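L-Ala-D/L-Glu epimerase, a muconate lactonizing enzyme (Klebsiella pneumoniae subsp. pneumoniae MGH 78578, PDB 3FCP) is a magnesium-binding protein of the enolase superfamily that joins a TIM-barrel domain to a smaller alpha+beta domain of the muconate lactonizing enzyme type. Local coordinates at residues A[283-288]-A[317-322]; A[305-310]-A[335-340]; A[7-12]-A[75-80]. One frame throughout, in Å; residues are numbered along the deposited sequence.

Contact 1: A[283-288]-A[317-322]; sequences SVLALA and WSTLPL
Val284 and Trp317 meet where helix 283-294 of the enolase-type TIM barrel packs against the chain leaving helix 307-317. That exit is a type I beta turn from Trp317 to Leu320, identified by its angles and by the Leu320 N to Trp317 O hydrogen bond. No hydrogen bond links 283-288 to 317-322, so the evidence for their association is apolar contact, with 214 Å² buried.

The aromatic part involves both methyls of Val284. CG2 lies in the plane of the indole at its edge, 4.0 Å from Trp317 CH2, whereas CG1 approaches obliquely, 3.8 Å from Trp317 CZ3. The two side chains cross at about a right angle. Although the CB of Trp317 points away from the helix, the six-membered ring returns to it. Leu273 of strand 270-273 touches both side chains, placing them at the layer between helices and barrel strands.

The aliphatic part centres on Leu320. Its CD1 is 3.7 Å from Ala288 CB and 4.0 Å from Leu285 CD2, bridging successive turns of the helix; its CD2 also reaches Ala288 CB.

On the side facing the second subunit, Thr319 also packs on Asn89 of that subunit. With chi1 at 71°, its OG1 sits between the backbone N and carbonyl carbon; it hydrogen-bonds Ala316 O while lying 3.8 Å from Leu285 CD2.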
ATOM      1  N   SER A 283      -3.636  32.817   9.040  1.00 22.09           N
ATOM      2  CA  SER A 283      -4.060  31.417   9.003  1.00 22.04           C
ATOM      3  C   SER A 283      -3.641  30.703   7.720  1.00 20.67           C
ATOM      4  O   SER A 283      -3.276  29.527   7.747  1.00 20.20           O
ATOM      5  CB  SER A 283      -5.580  31.318   9.162  1.00 22.69           C
ATOM      6  OG  SER A 283      -5.979  31.718  10.462  1.00 23.49           O
ATOM      7  N   VAL A 284      -3.680  31.409   6.596  1.00 20.34           N
ATOM      8  CA  VAL A 284      -3.308  30.787   5.331  1.00 20.01           C
ATOM      9  C   VAL A 284      -1.828  30.391   5.288  1.00 20.22           C
ATOM     10  O   VAL A 284      -1.445  29.491   4.538  1.00 17.40           O
ATOM     11  CB  VAL A 284      -3.625  31.720   4.125  1.00 21.86           C
ATOM     12  CG1 VAL A 284      -2.640  32.879   4.080  1.00 19.64           C
ATOM     13  CG2 VAL A 284      -3.596  30.915   2.820  1.00 20.06           C
ATOM     14  N   LEU A 285      -1.001  31.051   6.098  1.00 19.82           N
ATOM     15  CA  LEU A 285       0.428  30.750   6.132  1.00 20.43           C
ATOM     16  C   LEU A 285       0.745  29.339   6.630  1.00 21.76           C
ATOM     17  O   LEU A 285       1.766  28.762   6.242  1.00 19.23           O
ATOM     18  CB  LEU A 285       1.173  31.785   6.990  1.00 20.97           C
ATOM     19  CG  LEU A 285       1.055  33.225   6.480  1.00 22.45           C
ATOM     20  CD1 LEU A 285       1.786  34.175   7.423  1.00 25.19           C
ATOM     21  CD2 LEU A 285       1.641  33.317   5.077  1.00 25.03           C
ATOM     22  N   ALA A 286      -0.116  28.779   7.481  1.00 20.45           N
ATOM     23  CA  ALA A 286       0.114  27.416   7.973  1.00 22.40           C
ATOM     24  C   ALA A 286      -0.025  26.445   6.793  1.00 22.24           C
ATOM     25  O   ALA A 286       0.763  25.513   6.635  1.00 21.21           O
ATOM     26  CB  ALA A 286      -0.893  27.060   9.075  1.00 20.35           C
ATOM     27  N   LEU A 287      -1.035  26.677   5.962  1.00 22.71           N
ATOM     28  CA  LEU A 287      -1.269  25.843   4.787  1.00 21.51           C
ATOM     29  C   LEU A 287      -0.057  25.982   3.864  1.00 19.64           C
ATOM     30  O   LEU A 287       0.433  25.001   3.300  1.00 19.06           O
ATOM     31  CB  LEU A 287      -2.520  26.319   4.044  1.00 21.40           C
ATOM     32  CG  LEU A 287      -3.367  25.359   3.205  1.00 26.10           C
ATOM     33  CD1 LEU A 287      -3.980  26.152   2.063  1.00 23.36           C
ATOM     34  CD2 LEU A 287      -2.559  24.175   2.683  1.00 22.88           C
ATOM     35  N   ALA A 288       0.425  27.207   3.707  1.00 19.96           N
ATOM     36  CA  ALA A 288       1.586  27.446   2.851  1.00 19.86           C
ATOM     37  C   ALA A 288       2.807  26.650   3.329  1.00 20.32           C
ATOM     38  O   ALA A 288       3.507  26.041   2.521  1.00 20.38           O
ATOM     39  CB  ALA A 288       1.916  28.937   2.810  1.00 21.37           C
ATOM     40  N   TRP A 317       0.854  36.928   0.547  1.00 23.26           N
ATOM     41  CA  TRP A 317       1.561  36.392  -0.618  1.00 23.03           C
ATOM     42  C   TRP A 317       2.997  36.914  -0.720  1.00 23.10           C
ATOM     43  O   TRP A 317       3.893  36.201  -1.178  1.00 21.91           O
ATOM     44  CB  TRP A 317       0.824  36.750  -1.917  1.00 22.71           C
ATOM     45  CG  TRP A 317      -0.598  36.235  -2.072  1.00 22.04           C
ATOM     46  CD1 TRP A 317      -1.510  36.641  -3.015  1.00 20.63           C
ATOM     47  CD2 TRP A 317      -1.275  35.261  -1.260  1.00 20.09           C
ATOM     48  NE1 TRP A 317      -2.702  35.985  -2.840  1.00 22.19           N
ATOM     49  CE2 TRP A 317      -2.589  35.136  -1.768  1.00 21.53           C
ATOM     50  CE3 TRP A 317      -0.900  34.486  -0.150  1.00 20.64           C
ATOM     51  CZ2 TRP A 317      -3.536  34.268  -1.203  1.00 21.23           C
ATOM     52  CZ3 TRP A 317      -1.841  33.624   0.414  1.00 19.54           C
ATOM     53  CH2 TRP A 317      -3.146  33.523  -0.115  1.00 21.88           C
ATOM     54  N   SER A 318       3.212  38.155  -0.290  1.00 23.40           N
ATOM     55  CA  SER A 318       4.533  38.781  -0.356  1.00 22.82           C
ATOM     56  C   SER A 318       5.589  38.081   0.482  1.00 22.12           C
ATOM     57  O   SER A 318       6.785  38.183   0.206  1.00 22.47           O
ATOM     58  CB  SER A 318       4.457  40.246   0.093  1.00 23.15           C
ATOM     59  OG  SER A 318       4.374  40.352   1.507  1.00 22.14           O
ATOM     60  N   THR A 319       5.158  37.377   1.517  1.00 21.56           N
ATOM     61  CA  THR A 319       6.106  36.700   2.388  1.00 21.73           C
ATOM     62  C   THR A 319       6.492  35.316   1.881  1.00 23.58           C
ATOM     63  O   THR A 319       7.335  34.654   2.487  1.00 23.35           O
ATOM     64  CB  THR A 319       5.524  36.501   3.784  1.00 20.16           C
ATOM     65  OG1 THR A 319       4.494  35.507   3.717  1.00 19.03           O
ATOM     66  CG2 THR A 319       4.935  37.810   4.314  1.00 19.27           C
ATOM     67  N   LEU A 320       5.903  34.888   0.768  1.00 22.69           N
ATOM     68  CA  LEU A 320       6.158  33.540   0.253  1.00 23.54           C
ATOM     69  C   LEU A 320       6.662  33.453  -1.177  1.00 22.92           C
ATOM     70  O   LEU A 320       6.413  34.341  -1.985  1.00 24.13           O
ATOM     71  CB  LEU A 320       4.862  32.719   0.318  1.00 21.73           C
ATOM     72  CG  LEU A 320       4.105  32.633   1.641  1.00 22.98           C
ATOM     73  CD1 LEU A 320       2.652  32.220   1.386  1.00 21.96           C
ATOM     74  CD2 LEU A 320       4.819  31.649   2.553  1.00 21.80           C
ATOM     75  N   PRO A 321       7.373  32.362  -1.510  1.00 23.71           N
ATOM     76  CA  PRO A 321       7.884  32.168  -2.870  1.00 24.36           C
ATOM     77  C   PRO A 321       6.698  31.580  -3.647  1.00 25.44           C
ATOM     78  O   PRO A 321       6.319  30.436  -3.418  1.00 28.58           O
ATOM     79  CB  PRO A 321       8.991  31.126  -2.693  1.00 26.00           C
ATOM     80  CG  PRO A 321       9.305  31.155  -1.212  1.00 28.03           C
ATOM     81  CD  PRO A 321       7.960  31.376  -0.591  1.00 25.24           C
ATOM     82  N   LEU A 322       6.100  32.348  -4.545  1.00 25.23           N
ATOM     83  CA  LEU A 322       4.957  31.838  -5.293  1.00 25.40           C
ATOM     84  C   LEU A 322       5.349  31.484  -6.723  1.00 26.65           C
ATOM     85  O   LEU A 322       5.388  32.349  -7.601  1.00 27.39           O
ATOM     86  CB  LEU A 322       3.830  32.874  -5.295  1.00 26.63           C
ATOM     87  CG  LEU A 322       3.333  33.330  -3.913  1.00 26.80           C
ATOM     88  CD1 LEU A 322       2.134  34.237  -4.086  1.00 27.07           C
ATOM     89  CD2 LEU A 322       2.951  32.129  -3.062  1.00 26.01           C
TER

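Contact 2: A[305-310]-A[335-340]; sequences EGTVGT and KDDIVS
Thr307, the first residue of helix 307-317, turns its side chain toward Asp337 and Val339, and Gly306 before it is the N-cap. Traced outward, Thr307 CB rests 3.3 Å from Asp337 OD2 and 3.8 Å from Val339 CG2. At the branch, OG1 lies anti to the carbonyl carbon and beside the backbone N (chi1 -61°), which brings hydroxyl and amide to the same acceptor. OG1 donates to Asp337 OD2 over 2.8 Å, meeting that oxygen from above the carboxylate plane, 43° out of it. The other branch, CG2, turns to the methyls of Val339, about 4.0 Å from both CG1 and CG2.

Asp337 OD2 is therefore gripped twice: Thr307 N also donates to it, at 2.7 Å and a fairly straight 161°, on the syn lone pair. The second oxygen, OD1, accepts from Ile338 N and from a water that itself accepts from Val308 N. Together these bonds fix the rotation of the carboxylate, and its position by the first amides of the helix would be expected to stabilise a negative charge.

Beside this polar grip, Val308 CG2 packs 3.7 Å from Val339 CG1 and 3.9 Å from Ile338 CD1, Val308 crossing Ile338 at about a right angle.

The contact lies where the barrel domain meets the N-terminal sheet. Val308 touches Ile49 and Glu51 of strand 47-53, and Asp337 and Ile338 lie on Leu35 and Ile37 of strand 33-42. Glu51 binds the amides of Gly306 and Gly309, so helix 307-317 starts between this strand and the 335-340 loop.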
ATOM      1  N   GLU A 305     -12.022  39.449  -4.489  1.00 26.09           N
ATOM      2  CA  GLU A 305     -12.184  40.476  -3.469  1.00 25.29           C
ATOM      3  C   GLU A 305     -11.950  41.861  -4.062  1.00 26.61           C
ATOM      4  O   GLU A 305     -11.305  41.999  -5.104  1.00 25.40           O
ATOM      5  CB  GLU A 305     -11.151  40.291  -2.344  1.00 26.30           C
ATOM      6  CG  GLU A 305     -11.342  39.104  -1.409  1.00 25.14           C
ATOM      7  CD  GLU A 305     -10.831  37.787  -1.968  1.00 26.43           C
ATOM      8  OE1 GLU A 305     -10.153  37.778  -3.020  1.00 26.34           O
ATOM      9  OE2 GLU A 305     -11.106  36.750  -1.333  1.00 25.65           O
ATOM     10  N   GLY A 306     -12.477  42.881  -3.384  1.00 26.15           N
ATOM     11  CA  GLY A 306     -12.250  44.249  -3.801  1.00 25.62           C
ATOM     12  C   GLY A 306     -10.850  44.600  -3.311  1.00 26.06           C
ATOM     13  O   GLY A 306     -10.055  43.702  -3.029  1.00 26.26           O
ATOM     14  N   THR A 307     -10.547  45.887  -3.176  1.00 24.84           N
ATOM     15  CA  THR A 307      -9.227  46.318  -2.738  1.00 24.85           C
ATOM     16  C   THR A 307      -8.803  45.871  -1.333  1.00 23.34           C
ATOM     17  O   THR A 307      -7.647  45.505  -1.129  1.00 23.10           O
ATOM     18  CB  THR A 307      -9.091  47.856  -2.831  1.00 28.03           C
ATOM     19  OG1 THR A 307      -9.254  48.262  -4.196  1.00 30.90           O
ATOM     20  CG2 THR A 307      -7.719  48.312  -2.335  1.00 25.06           C
ATOM     21  N   VAL A 308      -9.720  45.897  -0.368  1.00 22.50           N
ATOM     22  CA  VAL A 308      -9.365  45.497   0.996  1.00 23.28           C
ATOM     23  C   VAL A 308      -8.923  44.033   1.081  1.00 22.89           C
ATOM     24  O   VAL A 308      -7.812  43.739   1.531  1.00 23.04           O
ATOM     25  CB  VAL A 308     -10.538  45.731   1.976  1.00 23.45           C
ATOM     26  CG1 VAL A 308     -10.164  45.210   3.362  1.00 23.36           C
ATOM     27  CG2 VAL A 308     -10.864  47.240   2.056  1.00 24.65           C
ATOM     28  N   GLY A 309      -9.794  43.125   0.644  1.00 22.71           N
ATOM     29  CA  GLY A 309      -9.480  41.706   0.682  1.00 21.83           C
ATOM     30  C   GLY A 309      -8.308  41.339  -0.212  1.00 22.23           C
ATOM     31  O   GLY A 309      -7.537  40.423   0.088  1.00 22.87           O
ATOM     32  N   THR A 310      -8.174  42.052  -1.325  1.00 21.90           N
ATOM     33  CA  THR A 310      -7.086  41.797  -2.248  1.00 21.62           C
ATOM     34  C   THR A 310      -5.747  42.181  -1.639  1.00 20.57           C
ATOM     35  O   THR A 310      -4.808  41.390  -1.681  1.00 20.81           O
ATOM     36  CB  THR A 310      -7.301  42.551  -3.573  1.00 23.49           C
ATOM     37  OG1 THR A 310      -8.407  41.963  -4.268  1.00 23.38           O
ATOM     38  CG2 THR A 310      -6.059  42.480  -4.450  1.00 23.05           C
ATOM     39  N   LYS A 335     -16.169  48.879 -11.054  1.00 36.63           N
ATOM     40  CA  LYS A 335     -16.219  50.245 -11.558  1.00 37.59           C
ATOM     41  C   LYS A 335     -15.970  51.210 -10.402  1.00 37.59           C
ATOM     42  O   LYS A 335     -15.637  52.375 -10.613  1.00 37.79           O
ATOM     43  CB  LYS A 335     -17.575  50.531 -12.205  1.00 39.64           C
ATOM     44  CG  LYS A 335     -17.866  49.649 -13.404  1.00 43.99           C
ATOM     45  CD  LYS A 335     -18.617  50.404 -14.497  1.00 47.76           C
ATOM     46  CE  LYS A 335     -19.980  50.885 -14.021  1.00 49.12           C
ATOM     47  NZ  LYS A 335     -20.682  51.677 -15.074  1.00 51.07           N
ATOM     48  N   ASP A 336     -16.128  50.712  -9.178  1.00 36.04           N
ATOM     49  CA  ASP A 336     -15.906  51.518  -7.978  1.00 36.00           C
ATOM     50  C   ASP A 336     -15.668  50.581  -6.792  1.00 35.12           C
ATOM     51  O   ASP A 336     -16.043  49.411  -6.835  1.00 36.05           O
ATOM     52  CB  ASP A 336     -17.123  52.412  -7.698  1.00 35.70           C
ATOM     53  CG  ASP A 336     -16.751  53.707  -6.978  1.00 36.94           C
ATOM     54  OD1 ASP A 336     -17.667  54.490  -6.642  1.00 37.49           O
ATOM     55  OD2 ASP A 336     -15.547  53.952  -6.752  1.00 34.68           O
ATOM     56  N   ASP A 337     -15.045  51.096  -5.738  1.00 33.97           N
ATOM     57  CA  ASP A 337     -14.756  50.302  -4.546  1.00 33.75           C
ATOM     58  C   ASP A 337     -15.075  51.166  -3.324  1.00 33.51           C
ATOM     59  O   ASP A 337     -15.502  52.313  -3.467  1.00 33.55           O
ATOM     60  CB  ASP A 337     -13.273  49.910  -4.527  1.00 30.45           C
ATOM     61  CG  ASP A 337     -13.008  48.619  -3.749  1.00 30.58           C
ATOM     62  OD1 ASP A 337     -13.716  48.343  -2.754  1.00 28.92           O
ATOM     63  OD2 ASP A 337     -12.074  47.887  -4.136  1.00 28.10           O
ATOM     64  N   ILE A 338     -14.859  50.629  -2.127  1.00 31.83           N
ATOM     65  CA  ILE A 338     -15.136  51.386  -0.914  1.00 29.89           C
ATOM     66  C   ILE A 338     -13.887  51.933  -0.218  1.00 29.90           C
ATOM     67  O   ILE A 338     -13.944  52.309   0.953  1.00 29.80           O
ATOM     68  CB  ILE A 338     -15.986  50.556   0.097  1.00 29.96           C
ATOM     69  CG1 ILE A 338     -15.448  49.125   0.213  1.00 30.33           C
ATOM     70  CG2 ILE A 338     -17.446  50.531  -0.344  1.00 28.24           C
ATOM     71  CD1 ILE A 338     -14.128  49.014   0.945  1.00 32.09           C
ATOM     72  N   VAL A 339     -12.763  51.980  -0.935  1.00 29.54           N
ATOM     73  CA  VAL A 339     -11.525  52.519  -0.370  1.00 30.52           C
ATOM     74  C   VAL A 339     -11.282  53.928  -0.918  1.00 31.77           C
ATOM     75  O   VAL A 339     -11.793  54.290  -1.978  1.00 30.68           O
ATOM     76  CB  VAL A 339     -10.277  51.638  -0.703  1.00 31.45           C
ATOM     77  CG1 VAL A 339     -10.414  50.268  -0.051  1.00 29.70           C
ATOM     78  CG2 VAL A 339     -10.102  51.499  -2.218  1.00 30.70           C
ATOM     79  N   SER A 340     -10.504  54.721  -0.195  1.00 31.72           N
ATOM     80  CA  SER A 340     -10.214  56.076  -0.636  1.00 34.89           C
ATOM     81  C   SER A 340      -9.231  56.066  -1.806  1.00 34.92           C
ATOM     82  O   SER A 340      -9.389  56.832  -2.760  1.00 34.51           O
ATOM     83  CB  SER A 340      -9.646  56.900   0.522  1.00 34.81           C
ATOM     84  OG  SER A 340      -8.441  56.338   1.001  1.00 41.41           O
TER
HETATM   85  O   HOH W   1     -12.582  46.491  -0.815  1.00 23.41           O

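Contact 3: A[7-12]-A[75-80]; sequences VEQIES and YLTPLL
Ile10 packs on Thr77 and Leu80 where outer strand 7-17 of the three-stranded antiparallel sheet lies beside helix 65-80, an alpha/beta packing within the enolase-type N-terminal domain. The local axes run almost antiparallel, at 172°, and approach to 8.5 Å. The helix segment is kinked at Pro78, whose nitrogen makes no bond to the preceding turn.

The tight part is built round Ile10. Its CG1 is anti to the carbonyl carbon (chi1 -68°), and CD1 beyond it comes 4.1 Å from Leu80 CB and equally near Thr77 CA. The other branch, CG2, lies 3.5 Å from Thr77 OG1. Ile10 and Thr77 slide past each other in opposite directions. Ile72 flanks Ile10 from the preceding turn, and Leu80 continues inward onto Leu91, Met95 and Ile109 of the next helices.

The looser side is polar. Gln9 sits in a classic beta bulge, where Glu8 and Gln9 both face Thr41. Its CB points away from the helix, yet its amide returns, NE2 stopping 4.3 Å from Thr77 CG2. No direct hydrogen bond joins strand and helix; a water bridges them, donating to Ile10 O and to Thr77 OG1, whose hydroxyl is also bonded to Ile72 O. Ile10 O takes a second donor, Gln9 NE2, at 3.3 Å from above its carbonyl plane.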
ATOM      1  N   VAL A   7     -10.712  44.777  21.976  1.00 29.07           N
ATOM      2  CA  VAL A   7     -11.642  45.113  20.910  1.00 29.90           C
ATOM      3  C   VAL A   7     -12.891  45.699  21.567  1.00 30.66           C
ATOM      4  O   VAL A   7     -13.522  45.070  22.421  1.00 29.43           O
ATOM      5  CB  VAL A   7     -11.972  43.871  20.003  1.00 32.03           C
ATOM      6  CG1 VAL A   7     -11.461  42.604  20.635  1.00 32.58           C
ATOM      7  CG2 VAL A   7     -13.463  43.786  19.716  1.00 30.79           C
ATOM      8  N   GLU A   8     -13.219  46.932  21.196  1.00 31.02           N
ATOM      9  CA  GLU A   8     -14.378  47.595  21.770  1.00 31.65           C
ATOM     10  C   GLU A   8     -15.610  47.461  20.910  1.00 30.43           C
ATOM     11  O   GLU A   8     -16.719  47.330  21.422  1.00 29.60           O
ATOM     12  CB  GLU A   8     -14.084  49.075  22.023  1.00 34.38           C
ATOM     13  CG  GLU A   8     -13.326  49.303  23.313  1.00 43.01           C
ATOM     14  CD  GLU A   8     -13.524  50.698  23.884  1.00 45.91           C
ATOM     15  OE1 GLU A   8     -13.291  50.864  25.102  1.00 49.06           O
ATOM     16  OE2 GLU A   8     -13.903  51.620  23.123  1.00 45.53           O
ATOM     17  N   GLN A   9     -15.423  47.486  19.599  1.00 28.74           N
ATOM     18  CA  GLN A   9     -16.558  47.357  18.712  1.00 29.92           C
ATOM     19  C   GLN A   9     -16.195  46.715  17.382  1.00 28.96           C
ATOM     20  O   GLN A   9     -15.054  46.797  16.923  1.00 25.93           O
ATOM     21  CB  GLN A   9     -17.195  48.729  18.460  1.00 31.97           C
ATOM     22  CG  GLN A   9     -18.522  48.634  17.729  1.00 37.58           C
ATOM     23  CD  GLN A   9     -19.557  47.839  18.517  1.00 42.15           C
ATOM     24  OE1 GLN A   9     -20.198  48.366  19.433  1.00 44.98           O
ATOM     25  NE2 GLN A   9     -19.709  46.558  18.179  1.00 39.51           N
ATOM     26  N   ILE A  10     -17.186  46.067  16.783  1.00 27.59           N
ATOM     27  CA  ILE A  10     -17.040  45.418  15.494  1.00 28.30           C
ATOM     28  C   ILE A  10     -18.289  45.755  14.687  1.00 27.92           C
ATOM     29  O   ILE A  10     -19.411  45.498  15.121  1.00 29.57           O
ATOM     30  CB  ILE A  10     -16.908  43.871  15.635  1.00 25.94           C
ATOM     31  CG1 ILE A  10     -15.583  43.516  16.315  1.00 26.88           C
ATOM     32  CG2 ILE A  10     -16.976  43.215  14.264  1.00 27.10           C
ATOM     33  CD1 ILE A  10     -15.382  42.020  16.566  1.00 23.77           C
ATOM     34  N   GLU A  11     -18.083  46.359  13.526  1.00 29.83           N
ATOM     35  CA  GLU A  11     -19.175  46.736  12.634  1.00 30.28           C
ATOM     36  C   GLU A  11     -18.958  45.973  11.333  1.00 29.92           C
ATOM     37  O   GLU A  11     -17.835  45.587  11.024  1.00 31.06           O
ATOM     38  CB  GLU A  11     -19.117  48.232  12.316  1.00 32.27           C
ATOM     39  CG  GLU A  11     -19.217  49.179  13.499  1.00 33.51           C
ATOM     40  CD  GLU A  11     -18.739  50.578  13.135  1.00 36.04           C
ATOM     41  OE1 GLU A  11     -17.513  50.821  13.185  1.00 34.51           O
ATOM     42  OE2 GLU A  11     -19.587  51.428  12.781  1.00 35.86           O
ATOM     43  N   SER A  12     -20.026  45.753  10.577  1.00 28.67           N
ATOM     44  CA  SER A  12     -19.912  45.079   9.292  1.00 28.97           C
ATOM     45  C   SER A  12     -21.074  45.504   8.408  1.00 29.08           C
ATOM     46  O   SER A  12     -22.160  45.817   8.894  1.00 30.13           O
ATOM     47  CB  SER A  12     -19.883  43.550   9.456  1.00 28.90           C
ATOM     48  OG  SER A  12     -21.119  43.033   9.908  1.00 30.58           O
ATOM     49  N   TYR A  75     -22.205  35.942  16.129  1.00 27.32           N
ATOM     50  CA  TYR A  75     -21.261  35.086  16.835  1.00 24.73           C
ATOM     51  C   TYR A  75     -19.874  35.653  17.099  1.00 24.90           C
ATOM     52  O   TYR A  75     -19.432  35.694  18.244  1.00 23.20           O
ATOM     53  CB  TYR A  75     -21.159  33.751  16.088  1.00 25.15           C
ATOM     54  CG  TYR A  75     -22.479  33.008  16.075  1.00 25.10           C
ATOM     55  CD1 TYR A  75     -22.911  32.300  17.197  1.00 24.41           C
ATOM     56  CD2 TYR A  75     -23.335  33.084  14.977  1.00 24.67           C
ATOM     57  CE1 TYR A  75     -24.167  31.688  17.228  1.00 26.36           C
ATOM     58  CE2 TYR A  75     -24.597  32.479  14.998  1.00 25.17           C
ATOM     59  CZ  TYR A  75     -25.005  31.785  16.128  1.00 25.98           C
ATOM     60  OH  TYR A  75     -26.257  31.211  16.173  1.00 26.67           O
ATOM     61  N   LEU A  76     -19.184  36.094  16.054  1.00 23.44           N
ATOM     62  CA  LEU A  76     -17.847  36.629  16.240  1.00 23.60           C
ATOM     63  C   LEU A  76     -17.806  37.916  17.069  1.00 24.70           C
ATOM     64  O   LEU A  76     -16.909  38.091  17.893  1.00 24.62           O
ATOM     65  CB  LEU A  76     -17.182  36.849  14.877  1.00 22.98           C
ATOM     66  CG  LEU A  76     -16.746  35.543  14.204  1.00 24.74           C
ATOM     67  CD1 LEU A  76     -16.496  35.764  12.703  1.00 23.27           C
ATOM     68  CD2 LEU A  76     -15.499  35.015  14.902  1.00 24.67           C
ATOM     69  N   THR A  77     -18.780  38.803  16.870  1.00 23.29           N
ATOM     70  CA  THR A  77     -18.788  40.061  17.603  1.00 25.23           C
ATOM     71  C   THR A  77     -18.899  39.886  19.119  1.00 26.59           C
ATOM     72  O   THR A  77     -18.062  40.394  19.867  1.00 23.70           O
ATOM     73  CB  THR A  77     -19.898  40.989  17.080  1.00 25.75           C
ATOM     74  OG1 THR A  77     -19.610  41.337  15.719  1.00 25.02           O
ATOM     75  CG2 THR A  77     -19.979  42.271  17.913  1.00 26.64           C
ATOM     76  N   PRO A  78     -19.922  39.162  19.595  1.00 27.23           N
ATOM     77  CA  PRO A  78     -19.997  39.009  21.052  1.00 28.43           C
ATOM     78  C   PRO A  78     -18.865  38.151  21.627  1.00 29.20           C
ATOM     79  O   PRO A  78     -18.530  38.260  22.806  1.00 29.79           O
ATOM     80  CB  PRO A  78     -21.387  38.402  21.269  1.00 28.45           C
ATOM     81  CG  PRO A  78     -21.651  37.662  19.982  1.00 30.84           C
ATOM     82  CD  PRO A  78     -21.134  38.634  18.944  1.00 28.96           C
ATOM     83  N   LEU A  79     -18.262  37.313  20.791  1.00 27.75           N
ATOM     84  CA  LEU A  79     -17.179  36.453  21.246  1.00 27.63           C
ATOM     85  C   LEU A  79     -15.871  37.227  21.437  1.00 27.63           C
ATOM     86  O   LEU A  79     -15.108  36.963  22.373  1.00 26.06           O
ATOM     87  CB  LEU A  79     -16.980  35.309  20.238  1.00 28.97           C
ATOM     88  CG  LEU A  79     -15.909  34.222  20.423  1.00 29.43           C
ATOM     89  CD1 LEU A  79     -14.545  34.810  20.168  1.00 32.77           C
ATOM     90  CD2 LEU A  79     -15.992  33.610  21.823  1.00 27.56           C
ATOM     91  N   LEU A  80     -15.629  38.202  20.565  1.00 27.64           N
ATOM     92  CA  LEU A  80     -14.390  38.976  20.598  1.00 26.66           C
ATOM     93  C   LEU A  80     -14.394  40.304  21.360  1.00 27.99           C
ATOM     94  O   LEU A  80     -13.341  40.772  21.787  1.00 27.38           O
ATOM     95  CB  LEU A  80     -13.909  39.214  19.162  1.00 25.62           C
ATOM     96  CG  LEU A  80     -13.613  37.930  18.372  1.00 27.57           C
ATOM     97  CD1 LEU A  80     -13.267  38.272  16.923  1.00 27.04           C
ATOM     98  CD2 LEU A  80     -12.473  37.172  19.043  1.00 27.07           C
TER
HETATM   99  O   HOH W   2     -20.966  43.264  14.430  1.00 30.22           O

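How the contacts relate
Contacts 1 and 2 belong to the barrel domain and share helix 307-317: contact 2 holds its first turn, contact 1 the turn that starts at its last residue. Their segments alternate along the chain, yet their centres are 22 Å apart and their nearest atoms about 6 Å. Contact 3 closes earlier in the sequence, within the N-terminal domain; its nearest atoms are about 11 Å from each of the others. Strand 33-42, next to the strand of contact 3, reaches the 335-340 loop of contact 2, linking the two regions. The magnesium ion, bound by Asn201, Asp250 and Glu251, lies about 13 Å from the Trp317 side chain of contact 1; no contact includes a metal ligand.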